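Local coordinates for protein aminotransferase, class I and II (Erwinia tasmaniensis, PDB 5Z0Q) that belongs to the class I and II aminotransferase family of pyridoxal-5'-phosphate-dependent proteins, with pyridoxal-5'-phosphate bound in its pocket, at residues W93-G99 and G248-I254. Residues are numbered along the deposited sequence; the frame is centred on the assembly and turned at random.
Sequences WLVFLPG and GASLAVI
The ring of Phe-96 stands beside the side chain of Leu-251: CD1 comes within 3.7 Å of Leu-251 CB at an oblique approach, and CE1 meets CD2 of the same leucine. Ser-250 O sits at the edge of this ring, in its plane. The indole of Trp-93 is met obliquely by Val-253 CG1 and Ile-254 O, with CE3 nearest the valine methyl.

Leu-94, Phe-96, Leu-251 and Val-253 share one face of the sheet; Leu-94 lies alongside Leu-251 and Val-253, and Phe-96 alongside Leu-251. With CG anti to its carbonyl carbon (chi1 -60°), Leu-94 brings CD2 to 3.7 Å from Val-253 CG2, with Leu-251 CD1 a little farther off. Helix 71-83 covers this side through Leu-73, Ala-74 and Ala-77. On the other face Leu-97 CD1 packs against Ala-252 CB at 4.0 Å, while helix 257-267 lies over Val-95 and Ile-254.

An antiparallel pairing is established by the axes, which approach to 4.4 Å at 150°, and by five backbone hydrogen bonds. Val-95 with Ala-252 and Leu-97 with Ser-250 are hydrogen-bonded pairs, each exchanging two bonds, Ala-252 N to Val-95 O being 2.8 Å; Leu-94 with Val-253 and Phe-96 with Leu-251 are the non-hydrogen-bonded pairs. Ile-254 N closes the far end on Trp-93 O, nearly straight at 172°.

Beyond Leu-97 the chain bends through an inverse gamma turn centred on Pro-98, which packs on Pro-272 of the second subunit. The modelled 2.4 Å between Ser-250 OG and Gly-99 O is too short to be taken at face value, though the groups are clearly close; Gly-99 touches pyridoxal-5'-phosphate. Strand 94-97, outermost within this chain, thus joins antiparallel strand 250-253 in the large mixed sheet characteristic of the fold-type I aminotransferase family, leading directly to the pyridoxal-5'-phosphate pocket.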
loop_
_atom_site.group_PDB
_atom_site.type_symbol
_atom_site.label_atom_id
_atom_site.label_comp_id
_atom_site.label_asym_id
_atom_site.label_seq_id
_atom_site.Cartn_x
_atom_site.Cartn_y
_atom_site.Cartn_z
ATOM N N TRP A 93 3.563 15.262 -13.781
ATOM C CA TRP A 93 3.646 13.945 -14.401
ATOM C C TRP A 93 3.742 12.828 -13.373
ATOM O O TRP A 93 3.463 11.671 -13.707
ATOM C CB TRP A 93 4.857 13.865 -15.333
ATOM C CG TRP A 93 4.803 14.780 -16.515
ATOM C CD1 TRP A 93 3.773 15.597 -16.878
ATOM C CD2 TRP A 93 5.831 14.970 -17.494
ATOM N NE1 TRP A 93 4.096 16.285 -18.024
ATOM C CE2 TRP A 93 5.355 15.917 -18.422
ATOM C CE3 TRP A 93 7.108 14.431 -17.677
ATOM C CZ2 TRP A 93 6.109 16.336 -19.515
ATOM C CZ3 TRP A 93 7.856 14.848 -18.763
ATOM C CH2 TRP A 93 7.354 15.790 -19.667
ATOM N N LEU A 94 4.126 13.143 -12.140
ATOM C CA LEU A 94 4.419 12.118 -11.150
ATOM C C LEU A 94 3.148 11.616 -10.476
ATOM O O LEU A 94 2.228 12.387 -10.192
ATOM C CB LEU A 94 5.387 12.661 -10.097
ATOM C CG LEU A 94 6.740 13.143 -10.621
ATOM C CD1 LEU A 94 7.601 13.663 -9.485
ATOM C CD2 LEU A 94 7.453 12.029 -11.368
ATOM N N VAL A 95 3.107 10.308 -10.230
ATOM C CA VAL A 95 2.052 9.663 -9.452
ATOM C C VAL A 95 2.744 8.671 -8.527
ATOM O O VAL A 95 3.340 7.694 -8.995
ATOM C CB VAL A 95 1.012 8.949 -10.329
ATOM C CG1 VAL A 95 0.008 8.210 -9.460
ATOM C CG2 VAL A 95 0.298 9.938 -11.236
ATOM N N PHE A 96 2.675 8.916 -7.221
ATOM C CA PHE A 96 3.368 8.071 -6.258
ATOM C C PHE A 96 2.537 6.837 -5.923
ATOM O O PHE A 96 1.314 6.912 -5.777
ATOM C CB PHE A 96 3.682 8.861 -4.988
ATOM C CG PHE A 96 4.607 10.022 -5.216
ATOM C CD1 PHE A 96 5.954 9.813 -5.466
ATOM C CD2 PHE A 96 4.131 11.322 -5.180
ATOM C CE1 PHE A 96 6.809 10.879 -5.679
ATOM C CE2 PHE A 96 4.980 12.393 -5.391
ATOM C CZ PHE A 96 6.320 12.171 -5.640
ATOM N N LEU A 97 3.214 5.701 -5.800
ATOM C CA LEU A 97 2.574 4.409 -5.616
ATOM C C LEU A 97 3.288 3.632 -4.522
ATOM O O LEU A 97 4.479 3.858 -4.273
ATOM C CB LEU A 97 2.588 3.590 -6.917
ATOM C CG LEU A 97 1.859 4.188 -8.119
ATOM C CD1 LEU A 97 2.370 3.570 -9.410
ATOM C CD2 LEU A 97 0.358 3.986 -7.983
ATOM N N PRO A 98 2.586 2.715 -3.845
ATOM C CA PRO A 98 3.231 1.835 -2.846
ATOM C C PRO A 98 3.767 0.548 -3.469
ATOM O O PRO A 98 3.306 -0.569 -3.192
ATOM C CB PRO A 98 2.093 1.581 -1.857
ATOM C CG PRO A 98 0.875 1.569 -2.724
ATOM C CD PRO A 98 1.118 2.583 -3.820
ATOM N N GLY A 99 4.764 0.695 -4.332
ATOM C CA GLY A 99 5.370 -0.427 -5.022
ATOM C C GLY A 99 5.358 -0.241 -6.527
ATOM O O GLY A 99 4.762 0.688 -7.069
ATOM N N GLY A 248 8.692 0.201 0.021
ATOM C CA GLY A 248 7.965 0.205 -1.233
ATOM C C GLY A 248 7.477 1.551 -1.717
ATOM O O GLY A 248 6.334 1.660 -2.178
ATOM N N ALA A 249 8.309 2.583 -1.639
ATOM C CA ALA A 249 7.963 3.890 -2.178
ATOM C C ALA A 249 8.416 3.959 -3.632
ATOM O O ALA A 249 9.610 3.820 -3.922
ATOM C CB ALA A 249 8.602 5.006 -1.355
ATOM N N SER A 250 7.465 4.165 -4.541
ATOM C CA SER A 250 7.745 4.206 -5.970
ATOM C C SER A 250 6.961 5.354 -6.592
ATOM O O SER A 250 6.167 6.027 -5.927
ATOM C CB SER A 250 7.389 2.875 -6.643
ATOM O OG SER A 250 5.988 2.671 -6.645
ATOM N N LEU A 251 7.184 5.574 -7.887
ATOM C CA LEU A 251 6.479 6.625 -8.604
ATOM C C LEU A 251 6.349 6.238 -10.069
ATOM O O LEU A 251 7.197 5.532 -10.621
ATOM C CB LEU A 251 7.186 7.982 -8.463
ATOM C CG LEU A 251 8.675 8.113 -8.808
ATOM C CD1 LEU A 251 8.903 8.353 -10.297
ATOM C CD2 LEU A 251 9.309 9.226 -7.986
ATOM N N ALA A 252 5.271 6.710 -10.689
ATOM C CA ALA A 252 5.030 6.533 -12.112
ATOM C C ALA A 252 5.061 7.893 -12.795
ATOM O O ALA A 252 4.515 8.870 -12.273
ATOM C CB ALA A 252 3.689 5.844 -12.368
ATOM N N VAL A 253 5.702 7.952 -13.957
ATOM C CA VAL A 253 5.848 9.188 -14.718
ATOM C C VAL A 253 4.988 9.065 -15.967
ATOM O O VAL A 253 5.333 8.331 -16.901
ATOM C CB VAL A 253 7.312 9.470 -15.076
ATOM C CG1 VAL A 253 7.441 10.836 -15.733
ATOM C CG2 VAL A 253 8.186 9.380 -13.834
ATOM N N ILE A 254 3.871 9.780 -15.986
ATOM C CA ILE A 254 2.926 9.758 -17.094
ATOM C C ILE A 254 2.823 11.170 -17.656
ATOM O O ILE A 254 2.073 12.002 -17.141
ATOM C CB ILE A 254 1.548 9.237 -16.649
ATOM C CG1 ILE A 254 1.710 8.094 -15.645
ATOM C CG2 ILE A 254 0.744 8.773 -17.852
ATOM C CD1 ILE A 254 0.418 7.666 -14.991
#